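Local coordinates for protein nucleoside permease NupG (Escherichia coli K-12, PDB 7DLA) that transports a broad range of purine and pyrimidine nucleosides across the inner membrane by proton symport, driven by the proton motive force, at residues F35-S39 with G366-E370; V43-I49 with M95-L100; M218-A222 with F356-G361; V283-S287 with C320-F325. The protein carries 1 engineered substitution. All blocks are in the same frame, centred on the assembly; numbering follows the deposited sequence.

The four contacts form a connected path through the helix bundle of this major facilitator superfamily transporter. Interactions 1 and 2 share helix 37-64, their centres about 14 Å apart, and meet where Phe35 CE2 lies 4.2 Å from Met95 CB. Interactions 1 and 3 share helix 342-371, with centres about 16 Å apart. Between interactions 2 and 3, Ile359 CG1 packs 3.6 Å from Ile49 N. Leu220 then carries the path on to Phe325, so that interaction 3 touches interaction 4. Interactions 1 and 4, the path's ends, have centres about 27 Å apart; so do 2 and 4, on opposite sides of the chain's centre. The engineered Ala323 lies in interaction 4.

Interaction 1: residues F35-S39 with G366-E370; sequences FDGAS and GKVVE
Glu370 lays its CB over the backbone of Ala38, 3.9 Å from Ala38 N, and sends its carboxylate out alongside that of Asp36. This is a glycine-mediated helix contact at the periplasmic end of the bundle, between the start of helix 37-64 and the end of helix 342-371, consistent with the approach of the second and eleventh transmembrane helices that closes the outer side in MFS transporters. Gly37 and Gly366 bring their CA atoms to 4.3 Å; a side chain on either would point into the other helix. Val369 adds its CB against Gly37 CA at 4.2 Å, and also packs on Trp380 of helix 380-402. The two carboxylates run side by side with planes 51° apart, and OD2 of Asp36 is 4.0 Å from OE2 of Glu370, so each probably raises the proton affinity of the other. An alanine in place of Asp36 would probably leave the Ser39 hydroxyl without its acceptor at the start of the helix. With chi1 at 43°, Asp36 holds CG between its backbone N and carbonyl carbon, and Ser39 OG donates to OD1 from above the carboxylate plane, 46° out of it.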
loop_
_atom_site.group_PDB
_atom_site.type_symbol
_atom_site.label_atom_id
_atom_site.label_comp_id
_atom_site.label_asym_id
_atom_site.label_seq_id
_atom_site.Cartn_x
_atom_site.Cartn_y
_atom_site.Cartn_z
ATOM N N PHE A 35 4.929 21.957 -0.755
ATOM C CA PHE A 35 4.063 21.509 0.321
ATOM C C PHE A 35 4.973 21.119 1.469
ATOM O O PHE A 35 6.085 20.640 1.240
ATOM C CB PHE A 35 3.263 20.288 -0.127
ATOM C CG PHE A 35 1.958 20.615 -0.774
ATOM C CD1 PHE A 35 1.740 21.868 -1.340
ATOM C CD2 PHE A 35 0.964 19.664 -0.856
ATOM C CE1 PHE A 35 0.536 22.169 -1.947
ATOM C CE2 PHE A 35 -0.237 19.959 -1.464
ATOM C CZ PHE A 35 -0.446 21.214 -2.028
ATOM N N ASP A 36 4.513 21.329 2.698
ATOM C CA ASP A 36 5.259 20.767 3.827
ATOM C C ASP A 36 4.904 19.299 4.092
ATOM O O ASP A 36 3.947 18.735 3.548
ATOM C CB ASP A 36 5.007 21.517 5.125
ATOM C CG ASP A 36 3.558 21.849 5.306
ATOM O OD1 ASP A 36 2.831 21.904 4.272
ATOM O OD2 ASP A 36 3.139 21.916 6.501
ATOM N N GLY A 37 5.682 18.698 4.997
ATOM C CA GLY A 37 5.494 17.289 5.317
ATOM C C GLY A 37 4.126 16.994 5.896
ATOM O O GLY A 37 3.528 15.968 5.584
ATOM N N ALA A 38 3.610 17.899 6.734
ATOM C CA ALA A 38 2.262 17.761 7.276
ATOM C C ALA A 38 1.223 17.570 6.176
ATOM O O ALA A 38 0.445 16.609 6.207
ATOM C CB ALA A 38 1.918 18.996 8.105
ATOM N N SER A 39 1.162 18.505 5.223
ATOM C CA SER A 39 0.111 18.437 4.220
ATOM C C SER A 39 0.223 17.150 3.404
ATOM O O SER A 39 -0.777 16.476 3.174
ATOM C CB SER A 39 0.133 19.689 3.329
ATOM O OG SER A 39 1.437 20.214 3.043
ATOM N N GLY A 366 4.289 12.717 8.409
ATOM C CA GLY A 366 4.298 14.040 7.827
ATOM C C GLY A 366 4.678 15.096 8.842
ATOM O O GLY A 366 5.473 15.998 8.550
ATOM N N LYS A 367 4.139 14.980 10.063
ATOM C CA LYS A 367 4.480 15.959 11.087
ATOM C C LYS A 367 5.933 15.857 11.526
ATOM O O LYS A 367 6.543 16.879 11.869
ATOM C CB LYS A 367 3.558 15.825 12.292
ATOM C CG LYS A 367 2.233 16.545 12.159
ATOM C CD LYS A 367 1.559 16.620 13.514
ATOM C CE LYS A 367 0.054 16.778 13.409
ATOM N NZ LYS A 367 -0.332 18.168 13.036
ATOM N N VAL A 368 6.498 14.649 11.539
ATOM C CA VAL A 368 7.912 14.490 11.899
ATOM C C VAL A 368 8.795 15.178 10.875
ATOM O O VAL A 368 9.741 15.910 11.224
ATOM C CB VAL A 368 8.278 13.002 12.036
ATOM C CG1 VAL A 368 9.788 12.828 12.065
ATOM C CG2 VAL A 368 7.690 12.453 13.298
ATOM N N VAL A 369 8.489 14.944 9.592
ATOM C CA VAL A 369 9.182 15.626 8.498
ATOM C C VAL A 369 9.097 17.136 8.680
ATOM O O VAL A 369 10.121 17.830 8.750
ATOM C CB VAL A 369 8.608 15.193 7.138
ATOM C CG1 VAL A 369 9.557 15.567 6.041
ATOM C CG2 VAL A 369 8.397 13.712 7.100
ATOM N N GLU A 370 7.872 17.662 8.797
ATOM C CA GLU A 370 7.696 19.104 8.933
ATOM C C GLU A 370 8.528 19.643 10.090
ATOM O O GLU A 370 9.240 20.640 9.941
ATOM C CB GLU A 370 6.219 19.454 9.123
ATOM C CG GLU A 370 6.000 20.898 9.592
ATOM C CD GLU A 370 4.838 21.085 10.561
ATOM O OE1 GLU A 370 4.665 20.254 11.489
ATOM O OE2 GLU A 370 4.082 22.067 10.373
#

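Interaction 2: residues V43-I49 with M95-L100; sequences VYSSLGI and MFLVIL
Val43 is the main bump here, and the groove it fills is lined by Met95, Phe96 and Ile99. Its two methyls divide the work: CG2 presses on the backbone of Phe96 and reaches Met95 CB at 3.8 Å, while CG1 meets Ile99 CG1 at 3.8 Å, the two side chains crossing at about a right angle. One turn on, Ser46 is small enough to let Leu100 come close, its CB 3.5 Å from Leu100 CD1. That same methyl also meets Ile49 CB at 4.1 Å. Leu100 gets there because CG stands opposite its backbone N (chi1 177°), which swings the branch toward helix 37-64. The Phe96 ring lies along the flank, with Ser45 OG near its plane at the edge and Ile49 CD1 approaching obliquely. The segment axes come within 8.3 Å, the second and fourth transmembrane helices running in the same direction, 31° apart. Met29 of helix 25-32 packs on both Val43 and Met95. No hydrogen bond crosses between the segments, and Ser45 OG is bonded to Ala42 O within its own helix. The two helices are therefore held by van der Waals fit, as suits a membrane interior.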
loop_
_atom_site.group_PDB
_atom_site.type_symbol
_atom_site.label_atom_id
_atom_site.label_comp_id
_atom_site.label_asym_id
_atom_site.label_seq_id
_atom_site.Cartn_x
_atom_site.Cartn_y
_atom_site.Cartn_z
ATOM N N VAL A 43 -2.397 14.079 3.170
ATOM C CA VAL A 43 -2.959 13.720 1.868
ATOM C C VAL A 43 -2.904 12.206 1.674
ATOM O O VAL A 43 -3.895 11.583 1.277
ATOM C CB VAL A 43 -2.265 14.513 0.712
ATOM C CG1 VAL A 43 -2.335 13.803 -0.631
ATOM C CG2 VAL A 43 -2.930 15.867 0.535
ATOM N N TYR A 44 -1.799 11.576 2.063
ATOM C CA TYR A 44 -1.682 10.119 1.986
ATOM C C TYR A 44 -2.494 9.417 3.082
ATOM O O TYR A 44 -2.792 8.225 2.956
ATOM C CB TYR A 44 -0.216 9.733 2.119
ATOM C CG TYR A 44 0.669 9.732 0.875
ATOM C CD1 TYR A 44 0.253 9.241 -0.363
ATOM C CD2 TYR A 44 1.951 10.272 0.947
ATOM C CE1 TYR A 44 1.133 9.279 -1.501
ATOM C CE2 TYR A 44 2.809 10.327 -0.158
ATOM C CZ TYR A 44 2.411 9.830 -1.365
ATOM O OH TYR A 44 3.320 9.896 -2.391
ATOM N N SER A 45 -2.871 10.135 4.149
ATOM C CA SER A 45 -3.773 9.577 5.152
ATOM C C SER A 45 -5.130 9.177 4.553
ATOM O O SER A 45 -5.819 8.281 5.072
ATOM C CB SER A 45 -3.943 10.592 6.272
ATOM O OG SER A 45 -4.727 11.695 5.844
ATOM N N SER A 46 -5.542 9.831 3.466
ATOM C CA SER A 46 -6.888 9.613 2.938
ATOM C C SER A 46 -7.062 8.173 2.470
ATOM O O SER A 46 -8.154 7.605 2.581
ATOM C CB SER A 46 -7.182 10.604 1.812
ATOM O OG SER A 46 -6.044 10.803 0.998
ATOM N N LEU A 47 -6.005 7.579 1.909
ATOM C CA LEU A 47 -6.014 6.143 1.645
ATOM C C LEU A 47 -6.559 5.372 2.837
ATOM O O LEU A 47 -7.465 4.550 2.690
ATOM C CB LEU A 47 -4.604 5.673 1.290
ATOM C CG LEU A 47 -3.963 6.344 0.069
ATOM C CD1 LEU A 47 -2.735 7.179 0.416
ATOM C CD2 LEU A 47 -3.595 5.291 -0.947
ATOM N N GLY A 48 -6.026 5.653 4.033
ATOM C CA GLY A 48 -6.508 5.002 5.241
ATOM C C GLY A 48 -7.959 5.320 5.533
ATOM O O GLY A 48 -8.757 4.419 5.781
ATOM N N ILE A 49 -8.319 6.609 5.535
ATOM C CA ILE A 49 -9.728 6.945 5.788
ATOM C C ILE A 49 -10.650 6.133 4.888
ATOM O O ILE A 49 -11.627 5.543 5.353
ATOM C CB ILE A 49 -10.048 8.451 5.646
ATOM C CG1 ILE A 49 -9.275 9.370 6.616
ATOM C CG2 ILE A 49 -11.553 8.674 5.741
ATOM C CD1 ILE A 49 -8.057 10.058 6.076
ATOM N N MET A 95 -5.811 19.019 -2.579
ATOM C CA MET A 95 -5.158 17.744 -2.827
ATOM C C MET A 95 -5.752 16.665 -1.938
ATOM O O MET A 95 -6.071 15.572 -2.408
ATOM C CB MET A 95 -3.651 17.852 -2.595
ATOM C CG MET A 95 -2.883 16.685 -3.195
ATOM S SD MET A 95 -3.287 16.476 -4.980
ATOM C CE MET A 95 -1.925 17.340 -5.761
ATOM N N PHE A 96 -5.919 16.956 -0.644
ATOM C CA PHE A 96 -6.469 15.965 0.272
ATOM C C PHE A 96 -7.880 15.596 -0.151
ATOM O O PHE A 96 -8.235 14.415 -0.165
ATOM C CB PHE A 96 -6.438 16.488 1.724
ATOM C CG PHE A 96 -7.428 15.807 2.672
ATOM C CD1 PHE A 96 -8.748 16.243 2.786
ATOM C CD2 PHE A 96 -7.010 14.749 3.482
ATOM C CE1 PHE A 96 -9.636 15.613 3.662
ATOM C CE2 PHE A 96 -7.891 14.117 4.359
ATOM C CZ PHE A 96 -9.208 14.548 4.446
ATOM N N LEU A 97 -8.690 16.585 -0.541
ATOM C CA LEU A 97 -10.085 16.272 -0.821
ATOM C C LEU A 97 -10.191 15.487 -2.128
ATOM O O LEU A 97 -10.981 14.535 -2.249
ATOM C CB LEU A 97 -10.892 17.569 -0.878
ATOM C CG LEU A 97 -12.432 17.543 -0.849
ATOM C CD1 LEU A 97 -13.150 16.801 -2.003
ATOM C CD2 LEU A 97 -12.907 17.072 0.514
ATOM N N VAL A 98 -9.354 15.834 -3.103
ATOM C CA VAL A 98 -9.397 15.170 -4.398
ATOM C C VAL A 98 -8.833 13.755 -4.289
ATOM O O VAL A 98 -9.417 12.798 -4.818
ATOM C CB VAL A 98 -8.686 16.056 -5.450
ATOM C CG1 VAL A 98 -7.159 15.870 -5.506
ATOM C CG2 VAL A 98 -9.294 15.811 -6.800
ATOM N N ILE A 99 -7.748 13.581 -3.528
ATOM C CA ILE A 99 -7.187 12.258 -3.309
ATOM C C ILE A 99 -8.159 11.402 -2.493
ATOM O O ILE A 99 -8.287 10.192 -2.728
ATOM C CB ILE A 99 -5.822 12.358 -2.601
ATOM C CG1 ILE A 99 -4.764 13.038 -3.461
ATOM C CG2 ILE A 99 -5.303 10.954 -2.305
ATOM C CD1 ILE A 99 -4.457 12.300 -4.700
ATOM N N LEU A 100 -8.841 12.006 -1.514
ATOM C CA LEU A 100 -9.769 11.268 -0.669
ATOM C C LEU A 100 -10.891 10.666 -1.497
ATOM O O LEU A 100 -11.226 9.485 -1.333
ATOM C CB LEU A 100 -10.339 12.188 0.411
ATOM C CG LEU A 100 -11.377 11.493 1.276
ATOM C CD1 LEU A 100 -10.669 10.480 2.167
ATOM C CD2 LEU A 100 -12.221 12.471 2.063
#

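Interaction 3: residues M218-A222 with F356-G361; sequences MLLGA and FGCILG
Met218 reaches across Gly357 with its chain extended as far as the sulfur and then bent at chi3. CG passes over Gly357 N at 3.9 Å, SD comes to rest 4.0 Å from Phe356 CB, and the terminal CE turns to meet Leu360 CD2, the two side chains crossing at about a right angle. Leu360 CD2 is also touched by Leu219 CD2, 3.9 Å away on an oblique approach, so one methyl of Leu360 takes contacts from two residues of helix 208-222. Leu360 CG lies 4.0 Å from Ala222 CB. An alanine in place of Met218 would probably open a gap beside Phe356 CB and set the Leu360 side chain free to turn. Between the helices the backbones themselves come close, and two CA-H...O contacts link them: Ala222 CA to Gly357 O at 3.0 Å, with 155° at the hydrogen, and Gly361 CA to Ala222 O. Elsewhere Tyr390 of helix 380-402 bonds Leu219 O, and Val52 of helix 37-64 packs on Phe356. The axes pass 7.3 Å apart at 57°. Gly357 and Gly361, four residues apart on one helix face, form a GxxxG motif, characteristic of closely packed transmembrane helices.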
loop_
_atom_site.group_PDB
_atom_site.type_symbol
_atom_site.label_atom_id
_atom_site.label_comp_id
_atom_site.label_asym_id
_atom_site.label_seq_id
_atom_site.Cartn_x
_atom_site.Cartn_y
_atom_site.Cartn_z
ATOM N N MET A 218 -1.691 -1.897 14.943
ATOM C CA MET A 218 -1.844 -0.521 14.501
ATOM C C MET A 218 -0.528 0.235 14.603
ATOM O O MET A 218 -0.131 0.947 13.677
ATOM C CB MET A 218 -2.887 0.180 15.344
ATOM C CG MET A 218 -3.029 1.600 14.928
ATOM S SD MET A 218 -4.371 2.267 15.859
ATOM C CE MET A 218 -3.418 2.774 17.301
ATOM N N LEU A 219 0.154 0.095 15.739
ATOM C CA LEU A 219 1.365 0.864 15.975
ATOM C C LEU A 219 2.433 0.479 14.978
ATOM O O LEU A 219 3.149 1.348 14.465
ATOM C CB LEU A 219 1.856 0.637 17.395
ATOM C CG LEU A 219 1.074 1.425 18.433
ATOM C CD1 LEU A 219 1.902 1.493 19.686
ATOM C CD2 LEU A 219 0.710 2.810 17.882
ATOM N N LEU A 220 2.537 -0.824 14.675
ATOM C CA LEU A 220 3.486 -1.312 13.679
ATOM C C LEU A 220 3.077 -0.901 12.265
ATOM O O LEU A 220 3.933 -0.520 11.459
ATOM C CB LEU A 220 3.607 -2.835 13.776
ATOM C CG LEU A 220 4.495 -3.658 12.821
ATOM C CD1 LEU A 220 3.984 -3.725 11.394
ATOM C CD2 LEU A 220 5.898 -3.127 12.817
ATOM N N GLY A 221 1.784 -1.019 11.934
ATOM C CA GLY A 221 1.318 -0.664 10.610
ATOM C C GLY A 221 1.500 0.809 10.307
ATOM O O GLY A 221 1.619 1.202 9.146
ATOM N N ALA A 222 1.533 1.650 11.337
ATOM C CA ALA A 222 1.712 3.064 11.055
ATOM C C ALA A 222 2.977 3.311 10.242
ATOM O O ALA A 222 2.982 4.162 9.353
ATOM C CB ALA A 222 1.715 3.877 12.342
ATOM N N PHE A 356 -6.242 2.206 9.996
ATOM C CA PHE A 356 -5.899 3.023 11.160
ATOM C C PHE A 356 -4.393 3.194 11.290
ATOM O O PHE A 356 -3.904 4.296 11.569
ATOM C CB PHE A 356 -6.477 2.368 12.405
ATOM C CG PHE A 356 -7.959 2.256 12.366
ATOM C CD1 PHE A 356 -8.746 3.396 12.292
ATOM C CD2 PHE A 356 -8.573 1.000 12.311
ATOM C CE1 PHE A 356 -10.124 3.292 12.227
ATOM C CE2 PHE A 356 -9.955 0.879 12.238
ATOM C CZ PHE A 356 -10.734 2.028 12.194
ATOM N N GLY A 357 -3.644 2.103 11.128
ATOM C CA GLY A 357 -2.208 2.234 10.982
ATOM C C GLY A 357 -1.848 3.285 9.956
ATOM O O GLY A 357 -0.972 4.117 10.192
ATOM N N CYS A 358 -2.562 3.299 8.819
ATOM C CA CYS A 358 -2.250 4.255 7.762
ATOM C C CYS A 358 -2.543 5.673 8.206
ATOM O O CYS A 358 -1.693 6.552 8.080
ATOM C CB CYS A 358 -3.030 3.942 6.484
ATOM S SG CYS A 358 -2.518 4.824 4.924
ATOM N N ILE A 359 -3.759 5.933 8.677
ATOM C CA ILE A 359 -4.093 7.295 9.070
ATOM C C ILE A 359 -3.101 7.807 10.098
ATOM O O ILE A 359 -2.517 8.894 9.947
ATOM C CB ILE A 359 -5.535 7.375 9.584
ATOM C CG1 ILE A 359 -6.455 6.588 8.660
ATOM C CG2 ILE A 359 -5.961 8.799 9.690
ATOM C CD1 ILE A 359 -7.792 6.262 9.248
ATOM N N LEU A 360 -2.861 7.013 11.139
ATOM C CA LEU A 360 -1.990 7.473 12.209
ATOM C C LEU A 360 -0.570 7.696 11.690
ATOM O O LEU A 360 0.016 8.772 11.893
ATOM C CB LEU A 360 -2.032 6.485 13.371
ATOM C CG LEU A 360 -0.807 6.375 14.271
ATOM C CD1 LEU A 360 -0.682 7.604 15.136
ATOM C CD2 LEU A 360 -0.947 5.133 15.159
ATOM N N GLY A 361 -0.019 6.713 10.969
ATOM C CA GLY A 361 1.315 6.873 10.409
ATOM C C GLY A 361 1.429 8.048 9.454
ATOM O O GLY A 361 2.345 8.865 9.563
#

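Interaction 4: residues V283-S287 with C320-F325; sequences VMMIS and CAFAFF. Engineered in segment 320-325: Ala323 (natural residue Asp).
Ser287 sits at the centre of this antiparallel helix pair, the ninth and tenth transmembrane helices of the MFS bundle, and is packed against Ala321, Phe324 and Phe325. Its OG gives a weak hydrogen bond to Ala321 O at 3.3 Å, the one polar link across the segments, and its CB meets Phe324 CB at 3.8 Å. On one flank Met284 lies obliquely to Phe325: SD is 4.4 Å from the ring centroid and 43° off the ring normal, a Met-aromatic contact, with Met284 CG 3.5 Å from Phe325 CD1. A chi1 of -172° turns the Phe325 ring away from its own backbone N and toward Met284. On the other flank Val283 CG1 touches Phe324 CD2 at 3.9 Å, the two side chains crossing at about a right angle. The axes run 7.9 Å apart at 148°. Farther out, Phe216, Ser217 and Leu220 of helix 208-222 pack on Phe325, while Phe213 of that helix packs on Met284. Phe274 meets the Phe324 ring. Ala323, an engineered residue replacing the natural aspartate, packs on Ile268. Within helix 305-335, Cys320 SG sits 3.7 Å above one face of Phe324, offset toward the rim, and from there it reaches Ile286 CG2 at 4.0 Å.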
loop_
_atom_site.group_PDB
_atom_site.type_symbol
_atom_site.label_atom_id
_atom_site.label_comp_id
_atom_site.label_asym_id
_atom_site.label_seq_id
_atom_site.Cartn_x
_atom_site.Cartn_y
_atom_site.Cartn_z
ATOM N N VAL A 283 8.590 -15.189 12.404
ATOM C CA VAL A 283 8.552 -14.475 11.132
ATOM C C VAL A 283 8.135 -13.019 11.351
ATOM O O VAL A 283 8.731 -12.091 10.776
ATOM C CB VAL A 283 7.656 -15.220 10.131
ATOM C CG1 VAL A 283 7.046 -14.263 9.144
ATOM C CG2 VAL A 283 8.489 -16.283 9.412
ATOM N N MET A 284 7.151 -12.796 12.231
ATOM C CA MET A 284 6.775 -11.433 12.608
ATOM C C MET A 284 7.949 -10.668 13.228
ATOM O O MET A 284 8.108 -9.453 13.009
ATOM C CB MET A 284 5.581 -11.472 13.567
ATOM C CG MET A 284 4.213 -11.173 12.918
ATOM S SD MET A 284 2.845 -11.048 14.117
ATOM C CE MET A 284 3.098 -12.584 15.018
ATOM N N MET A 285 8.790 -11.358 13.994
ATOM C CA MET A 285 9.969 -10.705 14.543
ATOM C C MET A 285 10.948 -10.327 13.445
ATOM O O MET A 285 11.592 -9.276 13.527
ATOM C CB MET A 285 10.656 -11.609 15.557
ATOM C CG MET A 285 11.741 -10.937 16.414
ATOM S SD MET A 285 11.100 -9.785 17.670
ATOM C CE MET A 285 12.450 -8.616 17.807
ATOM N N ILE A 286 11.104 -11.183 12.427
ATOM C CA ILE A 286 12.006 -10.853 11.321
ATOM C C ILE A 286 11.513 -9.590 10.627
ATOM O O ILE A 286 12.298 -8.739 10.187
ATOM C CB ILE A 286 12.118 -12.021 10.323
ATOM C CG1 ILE A 286 12.504 -13.316 11.013
ATOM C CG2 ILE A 286 13.272 -11.780 9.411
ATOM C CD1 ILE A 286 12.412 -14.540 10.122
ATOM N N SER A 287 10.197 -9.440 10.540
ATOM C CA SER A 287 9.652 -8.215 9.971
ATOM C C SER A 287 10.026 -7.005 10.820
ATOM O O SER A 287 10.532 -5.992 10.314
ATOM C CB SER A 287 8.137 -8.338 9.834
ATOM O OG SER A 287 7.511 -7.086 10.020
ATOM N N CYS A 320 11.027 -8.240 2.724
ATOM C CA CYS A 320 10.750 -8.970 3.948
ATOM C C CYS A 320 9.990 -8.094 4.940
ATOM O O CYS A 320 8.880 -8.432 5.355
ATOM C CB CYS A 320 12.068 -9.474 4.525
ATOM S SG CYS A 320 12.016 -9.718 6.246
ATOM N N ALA A 321 10.551 -6.926 5.289
ATOM C CA ALA A 321 9.911 -6.055 6.278
ATOM C C ALA A 321 8.415 -5.856 6.021
ATOM O O ALA A 321 7.608 -5.924 6.951
ATOM C CB ALA A 321 10.618 -4.703 6.313
ATOM N N PHE A 322 8.023 -5.622 4.765
ATOM C CA PHE A 322 6.637 -5.289 4.421
ATOM C C PHE A 322 5.754 -6.525 4.255
ATOM O O PHE A 322 4.588 -6.509 4.670
ATOM C CB PHE A 322 6.606 -4.401 3.151
ATOM C CG PHE A 322 5.226 -3.856 2.799
ATOM C CD1 PHE A 322 4.226 -4.676 2.285
ATOM C CD2 PHE A 322 4.899 -2.546 3.087
ATOM C CE1 PHE A 322 2.946 -4.175 1.996
ATOM C CE2 PHE A 322 3.624 -2.047 2.808
ATOM C CZ PHE A 322 2.647 -2.864 2.263
ATOM N N ALA A 323 6.273 -7.603 3.672
ATOM C CA ALA A 323 5.429 -8.766 3.438
ATOM C C ALA A 323 5.247 -9.596 4.711
ATOM O O ALA A 323 4.120 -10.033 5.026
ATOM C CB ALA A 323 6.033 -9.614 2.318
ATOM N N PHE A 324 6.340 -9.808 5.446
ATOM C CA PHE A 324 6.334 -10.803 6.501
ATOM C C PHE A 324 5.309 -10.460 7.568
ATOM O O PHE A 324 4.512 -11.314 7.971
ATOM C CB PHE A 324 7.727 -10.954 7.111
ATOM C CG PHE A 324 8.667 -11.737 6.258
ATOM C CD1 PHE A 324 8.518 -11.756 4.880
ATOM C CD2 PHE A 324 9.640 -12.539 6.832
ATOM C CE1 PHE A 324 9.351 -12.521 4.073
ATOM C CE2 PHE A 324 10.485 -13.306 6.034
ATOM C CZ PHE A 324 10.338 -13.287 4.648
ATOM N N PHE A 325 5.297 -9.215 8.042
ATOM C CA PHE A 325 4.400 -8.928 9.153
ATOM C C PHE A 325 2.954 -9.161 8.751
ATOM O O PHE A 325 2.169 -9.703 9.526
ATOM C CB PHE A 325 4.553 -7.499 9.675
ATOM C CG PHE A 325 3.757 -7.248 10.953
ATOM C CD1 PHE A 325 4.213 -7.730 12.184
ATOM C CD2 PHE A 325 2.513 -6.630 10.912
ATOM C CE1 PHE A 325 3.473 -7.534 13.349
ATOM C CE2 PHE A 325 1.774 -6.433 12.082
ATOM C CZ PHE A 325 2.255 -6.883 13.296
#